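Local coordinates for putative mandelate racemase (Bordetella bronchiseptica, PDB 3OZY), which is of unknown function but, as a magnesium-binding enolase-superfamily member, probably acts on acid-sugar-type carboxylate substrates, at residues R33-L37 with L58-K62; I81-W85 with G282-E286; S291-A295 with A321-P325; A300-H304 with N315-V319. The contacts are given in a common frame with arbitrary orientation. Where two conformers were deposited one is given. Residues are numbered along the deposited sequence.

Contact 1 (R33-L37 with L58-K62)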
loop_
_atom_site.group_PDB
_atom_site.type_symbol
_atom_site.label_atom_id
_atom_site.label_comp_id
_atom_site.label_asym_id
_atom_site.label_seq_id
_atom_site.Cartn_x
_atom_site.Cartn_y
_atom_site.Cartn_z
ATOM N N ARG A 33 14.874 -8.001 -16.258
ATOM C CA ARG A 33 14.898 -6.652 -15.707
ATOM C C ARG A 33 13.901 -5.787 -16.470
ATOM O O ARG A 33 14.005 -5.601 -17.687
ATOM C CB ARG A 33 16.313 -6.058 -15.731
ATOM C CG ARG A 33 17.354 -6.862 -14.914
ATOM C CD ARG A 33 16.898 -7.161 -13.463
ATOM N NE ARG A 33 16.697 -5.938 -12.684
ATOM C CZ ARG A 33 17.653 -5.298 -12.020
ATOM N NH1 ARG A 33 18.898 -5.756 -11.996
ATOM N NH2 ARG A 33 17.355 -4.189 -11.360
ATOM N N GLN A 34 12.912 -5.282 -15.745
ATOM C CA GLN A 34 11.795 -4.581 -16.357
ATOM C C GLN A 34 11.636 -3.186 -15.779
ATOM O O GLN A 34 12.195 -2.861 -14.725
ATOM C CB GLN A 34 10.502 -5.370 -16.134
ATOM C CG GLN A 34 10.587 -6.809 -16.638
ATOM C CD GLN A 34 9.257 -7.545 -16.620
ATOM O OE1 GLN A 34 8.373 -7.271 -15.802
ATOM N NE2 GLN A 34 9.114 -8.502 -17.524
ATOM N N MET A 35 10.850 -2.370 -16.472
ATOM C CA MET A 35 10.494 -1.049 -15.973
ATOM C C MET A 35 9.324 -0.506 -16.758
ATOM O O MET A 35 8.982 -1.005 -17.839
ATOM C CB MET A 35 11.662 -0.070 -16.126
ATOM C CG MET A 35 11.956 0.311 -17.579
ATOM S SD MET A 35 13.346 1.444 -17.771
ATOM C CE MET A 35 12.647 2.928 -17.045
ATOM N N ILE A 36 8.697 0.512 -16.185
ATOM C CA ILE A 36 7.867 1.433 -16.942
ATOM C C ILE A 36 8.673 2.695 -17.197
ATOM O O ILE A 36 9.229 3.282 -16.269
ATOM C CB ILE A 36 6.616 1.843 -16.143
ATOM C CG1 ILE A 36 5.626 0.687 -16.040
ATOM C CG2 ILE A 36 5.957 3.073 -16.773
ATOM C CD1 ILE A 36 4.933 0.338 -17.353
ATOM N N LEU A 37 8.737 3.113 -18.458
ATOM C CA LEU A 37 9.259 4.421 -18.808
ATOM C C LEU A 37 8.076 5.373 -18.908
ATOM O O LEU A 37 7.254 5.254 -19.819
ATOM C CB LEU A 37 10.023 4.366 -20.141
ATOM C CG LEU A 37 10.547 5.708 -20.650
ATOM C CD1 LEU A 37 11.565 6.290 -19.700
ATOM C CD2 LEU A 37 11.154 5.562 -22.050
ATOM N N LEU A 58 3.930 -4.823 -14.498
ATOM C CA LEU A 58 3.969 -3.728 -15.460
ATOM C C LEU A 58 2.578 -3.275 -15.896
ATOM O O LEU A 58 2.385 -2.088 -16.146
ATOM C CB LEU A 58 4.814 -4.084 -16.686
ATOM C CG LEU A 58 6.303 -4.314 -16.445
ATOM C CD1 LEU A 58 7.008 -4.466 -17.793
ATOM C CD2 LEU A 58 6.934 -3.181 -15.643
ATOM N N ALA A 59 1.628 -4.205 -15.998
ATOM C CA ALA A 59 0.261 -3.831 -16.372
ATOM C C ALA A 59 -0.406 -3.032 -15.252
ATOM O O ALA A 59 -1.103 -2.048 -15.517
ATOM C CB ALA A 59 -0.559 -5.054 -16.731
ATOM N N VAL A 60 -0.190 -3.442 -14.001
ATOM C CA VAL A 60 -0.699 -2.668 -12.868
ATOM C C VAL A 60 -0.142 -1.243 -12.898
ATOM O O VAL A 60 -0.894 -0.273 -12.791
ATOM C CB VAL A 60 -0.364 -3.345 -11.526
ATOM C CG1 VAL A 60 -0.654 -2.411 -10.355
ATOM C CG2 VAL A 60 -1.143 -4.639 -11.379
ATOM N N LEU A 61 1.169 -1.106 -13.069
ATOM C CA LEU A 61 1.779 0.212 -13.148
ATOM C C LEU A 61 1.240 1.041 -14.309
ATOM O O LEU A 61 0.927 2.227 -14.148
ATOM C CB LEU A 61 3.295 0.087 -13.275
ATOM C CG LEU A 61 4.087 -0.244 -12.005
ATOM C CD1 LEU A 61 5.531 -0.549 -12.360
ATOM C CD2 LEU A 61 4.031 0.898 -10.993
ATOM N N LYS A 62 1.172 0.434 -15.488
ATOM C CA LYS A 62 0.713 1.153 -16.672
ATOM C C LYS A 62 -0.702 1.690 -16.483
ATOM O O LYS A 62 -0.988 2.851 -16.796
ATOM C CB LYS A 62 0.787 0.253 -17.906
ATOM C CG LYS A 62 0.318 0.919 -19.192
ATOM C CD LYS A 62 0.470 -0.058 -20.362
ATOM C CE LYS A 62 0.070 0.556 -21.698
ATOM N NZ LYS A 62 1.016 1.609 -22.162
HETATM O O HOH W 1 5.550 -7.445 -15.015
#

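Contact 2 (I81-W85 with G282-E286)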
loop_
_atom_site.group_PDB
_atom_site.type_symbol
_atom_site.label_atom_id
_atom_site.label_comp_id
_atom_site.label_asym_id
_atom_site.label_seq_id
_atom_site.Cartn_x
_atom_site.Cartn_y
_atom_site.Cartn_z
ATOM N N ILE A 81 4.370 21.269 -9.561
ATOM C CA ILE A 81 4.608 19.891 -9.146
ATOM C C ILE A 81 4.057 19.652 -7.749
ATOM O O ILE A 81 3.442 18.620 -7.480
ATOM C CB ILE A 81 6.100 19.526 -9.188
ATOM C CG1 ILE A 81 6.678 19.809 -10.578
ATOM C CG2 ILE A 81 6.289 18.048 -8.824
ATOM C CD1 ILE A 81 8.140 19.396 -10.729
ATOM N N ASN A 82 4.252 20.619 -6.860
ATOM C CA ASN A 82 3.748 20.471 -5.497
ATOM C C ASN A 82 2.228 20.322 -5.437
ATOM O O ASN A 82 1.703 19.413 -4.775
ATOM C CB ASN A 82 4.229 21.633 -4.633
ATOM C CG ASN A 82 5.719 21.571 -4.385
ATOM O OD1 ASN A 82 6.230 20.558 -3.910
ATOM N ND2 ASN A 82 6.426 22.643 -4.707
ATOM N N TYR A 83 1.520 21.201 -6.142
ATOM C CA TYR A 83 0.072 21.084 -6.235
ATOM C C TYR A 83 -0.331 19.717 -6.788
ATOM O O TYR A 83 -1.209 19.050 -6.244
ATOM C CB TYR A 83 -0.493 22.202 -7.119
ATOM C CG TYR A 83 -1.947 22.006 -7.478
ATOM C CD1 TYR A 83 -2.939 22.146 -6.517
ATOM C CD2 TYR A 83 -2.331 21.682 -8.774
ATOM C CE1 TYR A 83 -4.271 21.958 -6.829
ATOM C CE2 TYR A 83 -3.672 21.500 -9.099
ATOM C CZ TYR A 83 -4.631 21.637 -8.120
ATOM O OH TYR A 83 -5.964 21.455 -8.423
ATOM N N LEU A 84 0.317 19.299 -7.872
ATOM C CA LEU A 84 -0.085 18.067 -8.549
ATOM C C LEU A 84 0.153 16.812 -7.709
ATOM O O LEU A 84 -0.629 15.855 -7.785
ATOM C CB LEU A 84 0.598 17.953 -9.913
ATOM C CG LEU A 84 0.126 19.010 -10.916
ATOM C CD1 LEU A 84 0.994 18.977 -12.164
ATOM C CD2 LEU A 84 -1.344 18.817 -11.277
ATOM N N TRP A 85 1.202 16.821 -6.884
ATOM C CA TRP A 85 1.459 15.685 -5.998
ATOM C C TRP A 85 0.254 15.470 -5.095
ATOM O O TRP A 85 -0.264 14.360 -4.956
ATOM C CB TRP A 85 2.712 15.923 -5.144
ATOM C CG TRP A 85 3.215 14.652 -4.514
ATOM C CD1 TRP A 85 4.192 13.830 -5.003
ATOM C CD2 TRP A 85 2.733 14.032 -3.309
ATOM N NE1 TRP A 85 4.358 12.750 -4.174
ATOM C CE2 TRP A 85 3.479 12.848 -3.126
ATOM C CE3 TRP A 85 1.763 14.372 -2.357
ATOM C CZ2 TRP A 85 3.279 11.996 -2.042
ATOM C CZ3 TRP A 85 1.564 13.517 -1.271
ATOM C CH2 TRP A 85 2.320 12.344 -1.127
ATOM N N GLY A 282 7.403 8.077 -3.253
ATOM C CA GLY A 282 6.487 9.162 -3.568
ATOM C C GLY A 282 6.977 10.125 -4.639
ATOM O O GLY A 282 6.187 10.934 -5.138
ATOM N N GLY A 283 8.257 10.067 -5.008
ATOM C CA GLY A 283 8.781 10.969 -6.025
ATOM C C GLY A 283 10.006 11.715 -5.547
ATOM O O GLY A 283 10.415 11.564 -4.397
ATOM N N ILE A 284 10.611 12.504 -6.430
ATOM C CA ILE A 284 11.606 13.471 -5.992
ATOM C C ILE A 284 10.997 14.407 -4.934
ATOM O O ILE A 284 11.622 14.698 -3.921
ATOM C CB ILE A 284 12.150 14.251 -7.203
ATOM C CG1 ILE A 284 13.138 13.362 -7.970
ATOM C CG2 ILE A 284 12.789 15.556 -6.763
ATOM C CD1 ILE A 284 13.606 13.943 -9.315
ATOM N N THR A 285 9.764 14.847 -5.154
ATOM C CA THR A 285 9.096 15.734 -4.203
ATOM C C THR A 285 9.074 15.133 -2.793
ATOM O O THR A 285 9.393 15.800 -1.803
ATOM C CB THR A 285 7.671 16.033 -4.677
ATOM O OG1 THR A 285 7.732 16.579 -6.001
ATOM C CG2 THR A 285 6.969 17.020 -3.743
ATOM N N GLU A 286 8.727 13.857 -2.712
ATOM C CA GLU A 286 8.605 13.200 -1.419
ATOM C C GLU A 286 9.974 12.833 -0.822
ATOM O O GLU A 286 10.198 12.992 0.383
ATOM C CB GLU A 286 7.696 11.976 -1.537
ATOM C CG GLU A 286 7.276 11.370 -0.198
ATOM C CD GLU A 286 6.314 12.245 0.595
ATOM O OE1 GLU A 286 5.932 13.342 0.128
ATOM O OE2 GLU A 286 5.948 11.832 1.713
HETATM O O HOH W 2 7.970 19.468 -5.538
#

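Contact 3 (S291-A295 with A321-P325)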
loop_
_atom_site.group_PDB
_atom_site.type_symbol
_atom_site.label_atom_id
_atom_site.label_comp_id
_atom_site.label_asym_id
_atom_site.label_seq_id
_atom_site.Cartn_x
_atom_site.Cartn_y
_atom_site.Cartn_z
ATOM N N SER A 291 14.461 13.224 3.110
ATOM C CA SER A 291 15.868 13.519 3.356
ATOM C C SER A 291 16.017 14.612 4.414
ATOM O O SER A 291 16.852 14.527 5.320
ATOM C CB SER A 291 16.542 13.932 2.045
ATOM O OG SER A 291 17.875 14.352 2.268
ATOM N N ALA A 292 15.200 15.652 4.284
ATOM C CA ALA A 292 15.207 16.745 5.252
ATOM C C ALA A 292 14.825 16.266 6.644
ATOM O O ALA A 292 15.465 16.644 7.639
ATOM C CB ALA A 292 14.269 17.852 4.804
ATOM N N SER A 293 13.800 15.427 6.715
ATOM C CA SER A 293 13.323 14.918 7.997
ATOM C C SER A 293 14.355 14.016 8.670
ATOM O O SER A 293 14.471 14.011 9.897
ATOM C CB SER A 293 11.990 14.191 7.827
ATOM O OG SER A 293 11.048 15.059 7.215
ATOM N N ALA A 294 15.105 13.251 7.878
ATOM C CA ALA A 294 16.194 12.447 8.421
ATOM C C ALA A 294 17.234 13.361 9.065
ATOM O O ALA A 294 17.667 13.126 10.193
ATOM C CB ALA A 294 16.833 11.595 7.341
ATOM N N ALA A 295 17.625 14.416 8.357
ATOM C CA ALA A 295 18.650 15.319 8.870
ATOM C C ALA A 295 18.197 16.007 10.166
ATOM O O ALA A 295 18.974 16.153 11.110
ATOM C CB ALA A 295 19.039 16.351 7.813
ATOM N N ALA A 321 23.019 16.769 -4.071
ATOM C CA ALA A 321 22.614 18.043 -3.471
ATOM C C ALA A 321 22.486 17.988 -1.950
ATOM O O ALA A 321 22.368 19.028 -1.296
ATOM C CB ALA A 321 21.294 18.508 -4.088
ATOM N N SER A 322 22.525 16.780 -1.394
ATOM C CA SER A 322 22.259 16.575 0.029
ATOM C C SER A 322 23.521 16.464 0.884
ATOM O O SER A 322 24.484 15.803 0.497
ATOM C CB SER A 322 21.415 15.314 0.224
ATOM O OG SER A 322 21.393 14.947 1.595
ATOM N N PRO A 323 23.513 17.093 2.070
ATOM C CA PRO A 323 24.653 16.997 2.991
ATOM C C PRO A 323 24.793 15.634 3.676
ATOM O O PRO A 323 25.760 15.417 4.403
ATOM C CB PRO A 323 24.338 18.069 4.042
ATOM C CG PRO A 323 22.868 18.148 4.039
ATOM C CD PRO A 323 22.491 18.024 2.576
ATOM N N HIS A 324 23.871 14.708 3.454
ATOM C CA HIS A 324 24.032 13.385 4.049
ATOM C C HIS A 324 25.303 12.713 3.550
ATOM O O HIS A 324 25.678 12.894 2.399
ATOM C CB HIS A 324 22.839 12.496 3.715
ATOM C CG HIS A 324 21.587 12.881 4.432
ATOM N ND1 HIS A 324 21.453 12.757 5.799
ATOM C CD2 HIS A 324 20.423 13.401 3.978
ATOM C CE1 HIS A 324 20.253 13.183 6.156
ATOM N NE2 HIS A 324 19.612 13.587 5.073
ATOM N N PRO A 325 25.953 11.907 4.410
ATOM C CA PRO A 325 27.132 11.164 3.947
ATOM C C PRO A 325 26.735 10.296 2.767
ATOM O O PRO A 325 25.682 9.656 2.788
ATOM C CB PRO A 325 27.482 10.262 5.136
ATOM C CG PRO A 325 26.719 10.804 6.305
ATOM C CD PRO A 325 25.512 11.493 5.754
#

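Contact 4 (A300-H304 with N315-V319)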
loop_
_atom_site.group_PDB
_atom_site.type_symbol
_atom_site.label_atom_id
_atom_site.label_comp_id
_atom_site.label_asym_id
_atom_site.label_seq_id
_atom_site.Cartn_x
_atom_site.Cartn_y
_atom_site.Cartn_z
ATOM N N ALA A 300 20.446 9.572 8.841
ATOM C CA ALA A 300 20.938 9.661 7.475
ATOM C C ALA A 300 19.854 9.259 6.486
ATOM O O ALA A 300 18.997 8.436 6.802
ATOM C CB ALA A 300 22.163 8.755 7.304
ATOM N N TRP A 301 19.891 9.858 5.295
ATOM C CA TRP A 301 19.109 9.389 4.150
ATOM C C TRP A 301 20.087 8.927 3.081
ATOM O O TRP A 301 20.914 9.714 2.619
ATOM C CB TRP A 301 18.206 10.491 3.591
ATOM C CG TRP A 301 17.519 10.108 2.311
ATOM C CD1 TRP A 301 16.512 9.192 2.158
ATOM C CD2 TRP A 301 17.793 10.624 1.000
ATOM N NE1 TRP A 301 16.140 9.112 0.829
ATOM C CE2 TRP A 301 16.910 9.982 0.103
ATOM C CE3 TRP A 301 18.694 11.565 0.498
ATOM C CZ2 TRP A 301 16.913 10.248 -1.264
ATOM C CZ3 TRP A 301 18.691 11.826 -0.860
ATOM C CH2 TRP A 301 17.805 11.173 -1.722
ATOM N N ASN A 302 20.001 7.643 2.732
ATOM C CA ASN A 302 20.811 7.023 1.679
ATOM C C ASN A 302 19.820 6.174 0.896
ATOM O O ASN A 302 19.436 5.095 1.348
ATOM C CB ASN A 302 21.906 6.126 2.273
ATOM C CG ASN A 302 22.899 6.889 3.123
ATOM O OD1 ASN A 302 22.900 6.783 4.348
ATOM N ND2 ASN A 302 23.756 7.659 2.476
ATOM N N PRO A 303 19.362 6.667 -0.268
ATOM C CA PRO A 303 18.244 6.003 -0.945
ATOM C C PRO A 303 18.593 4.639 -1.521
ATOM O O PRO A 303 19.721 4.397 -1.950
ATOM C CB PRO A 303 17.914 6.958 -2.100
ATOM C CG PRO A 303 19.198 7.674 -2.349
ATOM C CD PRO A 303 19.762 7.900 -0.968
ATOM N N HIS A 304 17.597 3.766 -1.541
ATOM C CA HIS A 304 17.573 2.658 -2.475
ATOM C C HIS A 304 17.417 3.255 -3.882
ATOM O O HIS A 304 16.700 4.247 -4.061
ATOM C CB HIS A 304 16.372 1.773 -2.119
ATOM C CG HIS A 304 16.047 0.730 -3.142
ATOM N ND1 HIS A 304 15.284 0.997 -4.259
ATOM C CD2 HIS A 304 16.344 -0.588 -3.193
ATOM C CE1 HIS A 304 15.147 -0.111 -4.970
ATOM N NE2 HIS A 304 15.777 -1.089 -4.340
ATOM N N ASN A 315 17.567 9.640 -8.111
ATOM C CA ASN A 315 18.138 9.691 -6.766
ATOM C C ASN A 315 19.486 10.404 -6.717
ATOM O O ASN A 315 19.777 11.116 -5.759
ATOM C CB ASN A 315 18.249 8.290 -6.164
ATOM C CG ASN A 315 16.911 7.741 -5.741
ATOM O OD1 ASN A 315 16.318 8.215 -4.773
ATOM N ND2 ASN A 315 16.414 6.746 -6.474
ATOM N N LEU A 316 20.313 10.221 -7.741
ATOM C CA LEU A 316 21.647 10.809 -7.722
ATOM C C LEU A 316 21.615 12.341 -7.708
ATOM O O LEU A 316 22.449 12.969 -7.057
ATOM C CB LEU A 316 22.468 10.287 -8.897
ATOM C CG LEU A 316 23.936 10.691 -8.891
ATOM C CD1 LEU A 316 24.592 10.367 -7.547
ATOM C CD2 LEU A 316 24.650 9.988 -10.039
ATOM N N HIS A 317 20.677 12.943 -8.434
ATOM C CA HIS A 317 20.533 14.397 -8.368
ATOM C C HIS A 317 20.301 14.845 -6.931
ATOM O O HIS A 317 20.900 15.817 -6.459
ATOM C CB HIS A 317 19.384 14.879 -9.260
ATOM C CG HIS A 317 19.739 14.935 -10.711
ATOM N ND1 HIS A 317 20.359 16.028 -11.278
ATOM C CD2 HIS A 317 19.590 14.025 -11.703
ATOM C CE1 HIS A 317 20.565 15.792 -12.564
ATOM N NE2 HIS A 317 20.111 14.584 -12.845
ATOM N N LEU A 318 19.425 14.129 -6.230
ATOM C CA LEU A 318 19.110 14.497 -4.854
ATOM C C LEU A 318 20.284 14.236 -3.923
ATOM O O LEU A 318 20.604 15.060 -3.069
ATOM C CB LEU A 318 17.884 13.742 -4.353
ATOM C CG LEU A 318 16.548 14.347 -4.765
ATOM C CD1 LEU A 318 16.383 14.416 -6.285
ATOM C CD2 LEU A 318 15.405 13.560 -4.138
ATOM N N VAL A 319 20.922 13.079 -4.081
ATOM C CA VAL A 319 22.054 12.731 -3.235
ATOM C C VAL A 319 23.200 13.725 -3.411
ATOM O O VAL A 319 23.818 14.153 -2.432
ATOM C CB VAL A 319 22.509 11.285 -3.500
ATOM C CG1 VAL A 319 23.861 10.991 -2.855
ATOM C CG2 VAL A 319 21.429 10.323 -3.006
#

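Contact 1 (R33-L37 with L58-K62)
Ile-36 lies against the first turn of helix 58-73, with its CG1 3.7 Å from Leu-61 CB and 4.1 Å from Leu-58 CD2. Ile-36 CD1 reaches on to the helix backbone, 3.7 Å from Leu-58 O, and the same CD1 comes within 4.2 Å of Lys-62 CB. Leu-58 answers from the other side of the interface: its CD2 sits 3.7 Å from Met-35 O, and its CG lies 3.7 Å from Gln-34 OE1. Gln-34 and Ile-36 project from the face of the strand that meets the helix. Between them Met-35 turns its CA-to-CB bond away, and its side chain packs on Ile-310 of helix 309-321. The central strand of the three-stranded antiparallel sheet in the N-terminal domain is thus sandwiched between a helix of its own domain and the barrel domain, as in the α+β capping domain of the enolase superfamily. The two segment axes approach to 8.8 Å and run nearly parallel, at 11°. Next to Leu-58 a water bridges the segments, donating to Gln-34 OE1 (2.9 Å) and accepting from Leu-58 N (3.1 Å), an amide at the start of the helix. Gln-34 NE2 binds Glu-378 O and Ser-14 OG, while the Lys-62 ammonium group leads away to Ala-10 O and a salt bridge with Glu-66.

Contact 2 (I81-W85 with G282-E286)
Gly-282 opens the contact by accepting a hydrogen bond from the indole: Trp-85 NE1 lies 2.8 Å from Gly-282 O, with an N-H...O angle of 160°. Its phi of 148° would jam a CB against the preceding carbonyl, and an ideal CB would also sit 2.6 Å from Glu-286 CB, so only glycine fits comfortably. Gly-283, also at a positive phi (127°), is the N-cap residue of helix 284-296. The CA-to-CB bond of Ile-284 points sideways, and Thr-285 then wedges into the first turn of helix 81-97: its OG1 is 3.5 Å from Ile-81 CG2, its CG2 is 3.6 Å from Asn-82 OD1, and its CB is 4.1 Å from Trp-85 CD1. Here a helix of the N-terminal capping domain meets a barrel helix, an interdomain seam of the enolase fold. A water donates to both Asn-82 OD1 (2.6 Å) and Thr-285 OG1 (2.9 Å), and the hydroxyl also pairs with Asp-111 and Trp-115. Glu-286 follows, with OE1 over one face of the indole, 3.7 Å from Trp-85 CZ2, and in a salt bridge with Arg-259. The Trp-85 side chain lies about 5 Å from the magnesium ion bound at His-86 and His-90.

Contact 3 (S291-A295 with A321-P325)
A helix carbonyl with two donors marks this contact: Ser-291 O accepts the backbone amide Ala-295 N at 3.1 Å, as expected within an α-helix, and also the imidazole of His-324, whose NE2 lies 2.9 Å from that same Ser-291 O with an N-H...O angle of 169°. The loop histidine is therefore tied to the flank of helix 284-296 without breaking its hydrogen-bond ladder. Its ring meets the helix largely by an edge, near whose plane Ser-291 O and Ala-295 N both lie. His-324 CE1 is 3.6 Å from Ala-295 N, 3.8 Å from Ala-295 CB and 4.0 Å from Ala-294 CB, so the small alanines let the ring come close to the backbone. Ser-291 OG lies 3.2 Å from His-324 CD2 and 3.6 Å from Ser-322 OG. The loop itself is shaped by an ST turn, in which His-324 N donates to Ser-322 OG at 3.1 Å across Pro-323; the turn thus ends at the residue whose ring meets the helix. His-324 O accepts from His-135 NE2. In the modified TIM barrel, the contact pins the connection between helix 309-321 and strand 328-331 to the preceding barrel helix, 284-296, with Trp-301 of strand 300-301 packed against Ser-291, Ala-294 and His-324.

Contact 4 (A300-H304 with N315-V319)
Val-319 is the bump that fills the notch between Trp-301 and Pro-303: its CG2 is 3.8 Å from Trp-301 CZ3 and 3.5 Å from Pro-303 CG. One helical turn earlier, Asn-315 abuts the rim of the proline ring, with its OD1 3.4 Å from Pro-303 CB and 4.1 Å from Trp-301 CZ2. The far end of the indole slots against Leu-318, Trp-301 CH2 to Leu-318 CB 3.7 Å. This is strand-helix packing within the seventh β/α unit of the (β/α)7β barrel, where strand 300-301 leads through a loop into helix 309-321. Asn-315 ND2 hydrogen-bonds Thr-311 O one turn back in its own helix and Asp-277 OD1, and its OD1 accepts from Ala-278 N. The CA-to-CB bond of His-304 points away from the helix, and its side chain lies about 4 Å from the magnesium ion held by Asp-201, Glu-227 and Glu-254; its ND1 pairs with Asp-277 OD2, consistent with the His-Asp dyad of mandelate racemase relatives.

From the N terminus, contact 1 closes first, folding strand 32-42 and helix 58-73 of the capping domain together across 20 residues that include strand 48-50. Contact 2 then opens at helix 81-97 and closes nearly 200 residues later at the start of helix 284-296, tying the capping domain to the barrel. The same helix opens contact 3, which closes after helix 309-321; contact 4 begins and ends within that interval, and no loops cross. Contacts 3 and 4 touch through Trp-301 and His-324, and Asn-302 ND2 probably bonds to Pro-325 O. Contact 2 meets contact 4 where Ile-284 CG2 packs 3.8 Å from Leu-318 CD1, whereas contact 1 touches none of the others.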